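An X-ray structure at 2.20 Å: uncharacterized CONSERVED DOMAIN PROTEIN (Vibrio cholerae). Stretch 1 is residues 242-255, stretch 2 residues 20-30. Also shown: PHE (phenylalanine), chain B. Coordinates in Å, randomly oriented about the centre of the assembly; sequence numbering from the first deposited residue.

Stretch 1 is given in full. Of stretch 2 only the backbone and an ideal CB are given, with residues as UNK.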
# COMPACT_ATOMS: atom_id res chain seq x y z
N ASP A 242 21.03 -5.04 -5.85
CA ASP A 242 19.84 -4.25 -6.09
C ASP A 242 18.67 -5.06 -5.48
O ASP A 242 18.21 -6.02 -6.07
CB ASP A 242 19.65 -4.02 -7.60
CG ASP A 242 18.38 -3.24 -7.92
OD1 ASP A 242 17.49 -3.09 -7.04
OD2 ASP A 242 18.28 -2.78 -9.06
N TYR A 243 18.24 -4.69 -4.29
CA TYR A 243 17.27 -5.52 -3.57
C TYR A 243 15.88 -5.44 -4.24
O TYR A 243 15.09 -6.37 -4.12
CB TYR A 243 17.26 -5.21 -2.07
CG TYR A 243 18.44 -5.81 -1.38
CD1 TYR A 243 19.64 -5.11 -1.24
CD2 TYR A 243 18.39 -7.11 -0.93
CE1 TYR A 243 20.75 -5.72 -0.63
CE2 TYR A 243 19.47 -7.72 -0.34
CZ TYR A 243 20.67 -7.05 -0.20
OH TYR A 243 21.74 -7.67 0.40
N TYR A 244 15.58 -4.33 -4.94
CA TYR A 244 14.29 -4.25 -5.64
C TYR A 244 14.26 -5.36 -6.69
O TYR A 244 13.30 -6.08 -6.77
CB TYR A 244 14.05 -2.86 -6.23
CG TYR A 244 12.80 -2.76 -7.05
CD1 TYR A 244 11.59 -2.48 -6.46
CD2 TYR A 244 12.83 -2.96 -8.41
CE1 TYR A 244 10.41 -2.41 -7.21
CE2 TYR A 244 11.66 -2.85 -9.18
CZ TYR A 244 10.45 -2.60 -8.57
OH TYR A 244 9.28 -2.51 -9.32
N GLN A 245 15.34 -5.56 -7.44
CA GLN A 245 15.35 -6.59 -8.48
C GLN A 245 15.32 -7.98 -7.93
O GLN A 245 14.78 -8.90 -8.56
CB GLN A 245 16.55 -6.44 -9.43
CG GLN A 245 16.48 -5.21 -10.37
CD GLN A 245 15.15 -5.10 -11.15
OE1 GLN A 245 14.55 -6.10 -11.54
NE2 GLN A 245 14.69 -3.87 -11.33
N ILE A 246 15.95 -8.17 -6.80
CA ILE A 246 15.85 -9.46 -6.10
C ILE A 246 14.39 -9.73 -5.73
O ILE A 246 13.90 -10.83 -5.85
CB ILE A 246 16.69 -9.45 -4.79
CG1 ILE A 246 18.19 -9.44 -5.12
CG2 ILE A 246 16.30 -10.66 -3.85
CD1 ILE A 246 19.09 -9.17 -3.84
N GLY A 247 13.68 -8.72 -5.26
CA GLY A 247 12.26 -8.89 -5.01
C GLY A 247 11.51 -9.25 -6.29
O GLY A 247 10.71 -10.17 -6.29
N VAL A 248 11.79 -8.55 -7.39
CA VAL A 248 11.18 -8.89 -8.67
C VAL A 248 11.45 -10.33 -9.06
O VAL A 248 10.53 -11.06 -9.46
CB VAL A 248 11.60 -7.90 -9.80
CG1 VAL A 248 11.05 -8.36 -11.20
CG2 VAL A 248 11.12 -6.47 -9.44
N GLN A 249 12.66 -10.80 -8.88
CA GLN A 249 12.93 -12.22 -9.19
C GLN A 249 12.27 -13.17 -8.22
O GLN A 249 11.97 -14.30 -8.59
CB GLN A 249 14.42 -12.55 -9.14
CG GLN A 249 15.34 -11.95 -10.15
CD GLN A 249 16.80 -12.38 -9.84
OE1 GLN A 249 17.12 -13.57 -9.65
NE2 GLN A 249 17.67 -11.41 -9.74
N THR A 250 12.09 -12.75 -6.97
CA THR A 250 11.33 -13.57 -6.02
C THR A 250 9.91 -13.88 -6.53
O THR A 250 9.39 -14.96 -6.30
CB THR A 250 11.24 -12.89 -4.65
OG1 THR A 250 12.57 -12.48 -4.21
CG2 THR A 250 10.56 -13.82 -3.65
N ALA A 251 9.32 -12.98 -7.29
CA ALA A 251 7.95 -13.19 -7.79
C ALA A 251 7.90 -14.31 -8.79
O ALA A 251 6.87 -14.93 -8.93
CB ALA A 251 7.40 -11.91 -8.44
N ASP A 252 8.97 -14.54 -9.53
CA ASP A 252 9.06 -15.70 -10.39
C ASP A 252 8.88 -16.99 -9.63
O ASP A 252 8.19 -17.85 -10.11
CB ASP A 252 10.43 -15.83 -11.10
CG ASP A 252 10.70 -14.72 -12.10
OD1 ASP A 252 9.77 -13.93 -12.44
OD2 ASP A 252 11.87 -14.64 -12.56
N TYR A 253 9.53 -17.14 -8.48
CA TYR A 253 9.36 -18.35 -7.68
C TYR A 253 7.91 -18.47 -7.16
O TYR A 253 7.22 -19.51 -7.27
CB TYR A 253 10.34 -18.32 -6.46
CG TYR A 253 11.80 -18.63 -6.76
CD1 TYR A 253 12.34 -19.90 -6.51
CD2 TYR A 253 12.66 -17.66 -7.25
CE1 TYR A 253 13.64 -20.23 -6.80
CE2 TYR A 253 14.04 -17.98 -7.57
CZ TYR A 253 14.50 -19.26 -7.33
OH TYR A 253 15.82 -19.61 -7.57
N VAL A 254 7.43 -17.39 -6.56
CA VAL A 254 6.06 -17.40 -6.05
C VAL A 254 5.05 -17.75 -7.17
O VAL A 254 4.21 -18.62 -7.00
CB VAL A 254 5.72 -16.07 -5.40
CG1 VAL A 254 4.25 -16.04 -5.04
CG2 VAL A 254 6.59 -15.84 -4.16
N ALA A 255 5.16 -17.14 -8.34
CA ALA A 255 4.20 -17.45 -9.42
C ALA A 255 4.33 -18.90 -9.86
O ALA A 255 3.31 -19.56 -10.10
CB ALA A 255 4.30 -16.50 -10.62
N UNK A 20 15.67 -0.26 4.76
CA UNK A 20 15.40 -0.01 3.34
C UNK A 20 15.65 -1.17 2.39
O UNK A 20 14.83 -1.37 1.49
CB UNK A 20 16.25 1.17 2.88
N UNK A 21 16.72 -1.96 2.58
CA UNK A 21 16.95 -3.09 1.66
C UNK A 21 15.78 -4.08 1.67
O UNK A 21 15.35 -4.60 0.61
CB UNK A 21 18.24 -3.82 2.03
N UNK A 22 15.27 -4.38 2.85
CA UNK A 22 14.19 -5.38 2.91
C UNK A 22 12.88 -4.82 2.40
O UNK A 22 12.09 -5.56 1.79
CB UNK A 22 14.01 -5.89 4.34
N UNK A 23 12.66 -3.53 2.64
CA UNK A 23 11.50 -2.86 2.08
C UNK A 23 11.57 -2.79 0.56
O UNK A 23 10.53 -2.87 -0.07
CB UNK A 23 11.37 -1.45 2.66
N UNK A 24 12.75 -2.65 -0.02
CA UNK A 24 12.85 -2.63 -1.47
C UNK A 24 12.57 -4.05 -2.00
O UNK A 24 11.98 -4.21 -3.03
CB UNK A 24 14.23 -2.13 -1.92
N UNK A 25 13.04 -5.06 -1.28
CA UNK A 25 12.80 -6.41 -1.69
C UNK A 25 11.31 -6.67 -1.72
O UNK A 25 10.79 -7.24 -2.66
CB UNK A 25 13.51 -7.40 -0.76
N UNK A 26 10.62 -6.23 -0.68
CA UNK A 26 9.19 -6.44 -0.58
C UNK A 26 8.42 -5.69 -1.69
O UNK A 26 7.47 -6.22 -2.22
CB UNK A 26 8.70 -5.99 0.80
N UNK A 27 8.83 -4.47 -2.01
CA UNK A 27 8.17 -3.72 -3.08
C UNK A 27 8.38 -4.41 -4.42
O UNK A 27 7.49 -4.50 -5.29
CB UNK A 27 8.69 -2.28 -3.14
N UNK A 28 9.60 -4.88 -4.60
CA UNK A 28 9.95 -5.63 -5.80
C UNK A 28 9.11 -6.89 -6.00
O UNK A 28 8.68 -7.21 -7.12
CB UNK A 28 11.43 -6.01 -5.75
N UNK A 29 8.86 -7.58 -4.90
CA UNK A 29 8.03 -8.75 -4.95
C UNK A 29 6.60 -8.42 -5.40
O UNK A 29 6.01 -9.11 -6.25
CB UNK A 29 8.02 -9.43 -3.58
N UNK A 30 6.03 -7.39 -4.76
CA UNK A 30 4.74 -6.91 -5.08
C UNK A 30 4.61 -6.50 -6.57
O UNK A 30 3.66 -6.90 -7.23
CB UNK A 30 4.41 -5.73 -4.16
N PHE B . 20.82 -11.01 3.82
CA PHE B . 20.26 -10.58 5.16
C PHE B . 19.70 -11.84 5.89
O PHE B . 20.12 -12.96 5.49
CB PHE B . 19.21 -9.46 5.01
CG PHE B . 19.83 -8.09 4.75
CD1 PHE B . 20.50 -7.40 5.77
CD2 PHE B . 19.77 -7.51 3.50
CE1 PHE B . 21.08 -6.20 5.55
CE2 PHE B . 20.34 -6.30 3.26
CZ PHE B . 21.01 -5.62 4.26
OXT PHE B . 18.91 -11.78 6.85

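The two helices run in roughly the same direction, 40° apart, and their axes approach to 6.3 Å, so backbone meets backbone and many side chains must be small.

Position 20 lies out of reach of stretch 1 and could hold almost anything helical; its phi of -54° also allows proline, and it is Pro20.

At position 21 the ideal CB points toward stretch 1 and lies 3.8 Å from Tyr243 CD1. A small apolar group suits a place so close to an aromatic ring. Ala21 fills it, its CB 4.0 Å from the centroid of the Tyr243 ring and over its face, a CH-pi contact; the same CB is 3.5 Å from PHE CE2.

Position 22 points away, with the ligand nearby, which favours an apolar chain. Leu22 brings CD2 to 3.9 Å from PHE CD2. Position 23 also points away, where a polar residue is at ease: Asp23, whose OD1 forms a 3.0 Å salt bridge with NH1 of the residue at 26.

At position 24 the ideal CB is directed at stretch 1, 4.0 Å from Tyr244 N and 4.3 Å from Tyr243 CB. Alanine, serine or glycine would suit. Ala24 rests its CB 4.3 Å from Tyr244 CB, while its carbonyl O receives a CA-H...O contact from Tyr244 CA at 3.5 Å.

Position 25 points sideways, its ideal CB 3.8 Å from Tyr243 O; a modest residue such as serine, threonine or valine is plausible. In Thr25, OG1 donates to Ala21 O (2.9 Å), satisfying the hydroxyl within its own helix, and lies 3.3 Å from Tyr243 CB, at the edge of that ring.

Position 26 points away, so a long charged chain is free to extend: Arg26, the partner of Asp23. At position 27, sideways beside the Tyr244 ring, flexible chains of many kinds would do. Gln27 passes with CG 4.1 Å from Tyr244 CE1.

Position 28 is the tightest: an ideal CB would clash 2.1 Å from Tyr244 O, so only glycine fits. Gly28 CA lies 4.1 Å from Gly247 CA and makes a CA-H...O contact to Tyr244 O at 3.5 Å.

Position 29 points sideways, beside a hollow formed by Gly247, Thr250, Ala251 and Val254, which a larger apolar chain such as leucine, isoleucine or methionine can reach. Leu29 is the knob in this hole, its CD1 4.0 Å from Ala251 CB and 4.3 Å from Val254 CG2.

Position 30 faces away and leaves the choice open; it is Leu30.

Stretch 2 (20-30) PALDATRQGLL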
# COMPACT_ATOMS: atom_id res chain seq x y z
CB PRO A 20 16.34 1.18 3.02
CG PRO A 20 16.39 2.00 4.32
CD PRO A 20 16.25 0.93 5.44
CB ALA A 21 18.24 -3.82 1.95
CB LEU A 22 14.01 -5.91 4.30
CG LEU A 22 15.28 -6.54 4.90
CD1 LEU A 22 14.91 -7.11 6.20
CD2 LEU A 22 15.88 -7.59 3.99
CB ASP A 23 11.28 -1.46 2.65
CG ASP A 23 10.83 -1.50 4.13
OD1 ASP A 23 10.54 -2.59 4.72
OD2 ASP A 23 10.78 -0.42 4.74
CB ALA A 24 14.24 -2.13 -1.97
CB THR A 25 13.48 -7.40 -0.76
OG1 THR A 25 14.89 -7.15 -0.77
CG2 THR A 25 13.25 -8.79 -1.21
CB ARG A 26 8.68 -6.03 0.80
CG ARG A 26 7.23 -6.38 1.00
CD ARG A 26 6.73 -6.24 2.38
NE ARG A 26 6.26 -4.88 2.64
CZ ARG A 26 6.95 -3.97 3.32
NH1 ARG A 26 8.16 -4.23 3.79
NH2 ARG A 26 6.44 -2.78 3.51
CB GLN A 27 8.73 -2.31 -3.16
CG GLN A 27 7.96 -1.39 -4.14
CD GLN A 27 6.49 -1.23 -3.79
OE1 GLN A 27 6.18 -0.72 -2.72
NE2 GLN A 27 5.57 -1.65 -4.69
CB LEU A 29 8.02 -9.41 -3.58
CG LEU A 29 6.98 -10.52 -3.42
CD1 LEU A 29 7.19 -11.63 -4.44
CD2 LEU A 29 7.06 -11.07 -1.98
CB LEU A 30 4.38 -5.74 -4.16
CG LEU A 30 2.95 -5.17 -4.25
CD1 LEU A 30 1.94 -6.29 -3.78
CD2 LEU A 30 2.79 -3.84 -3.44
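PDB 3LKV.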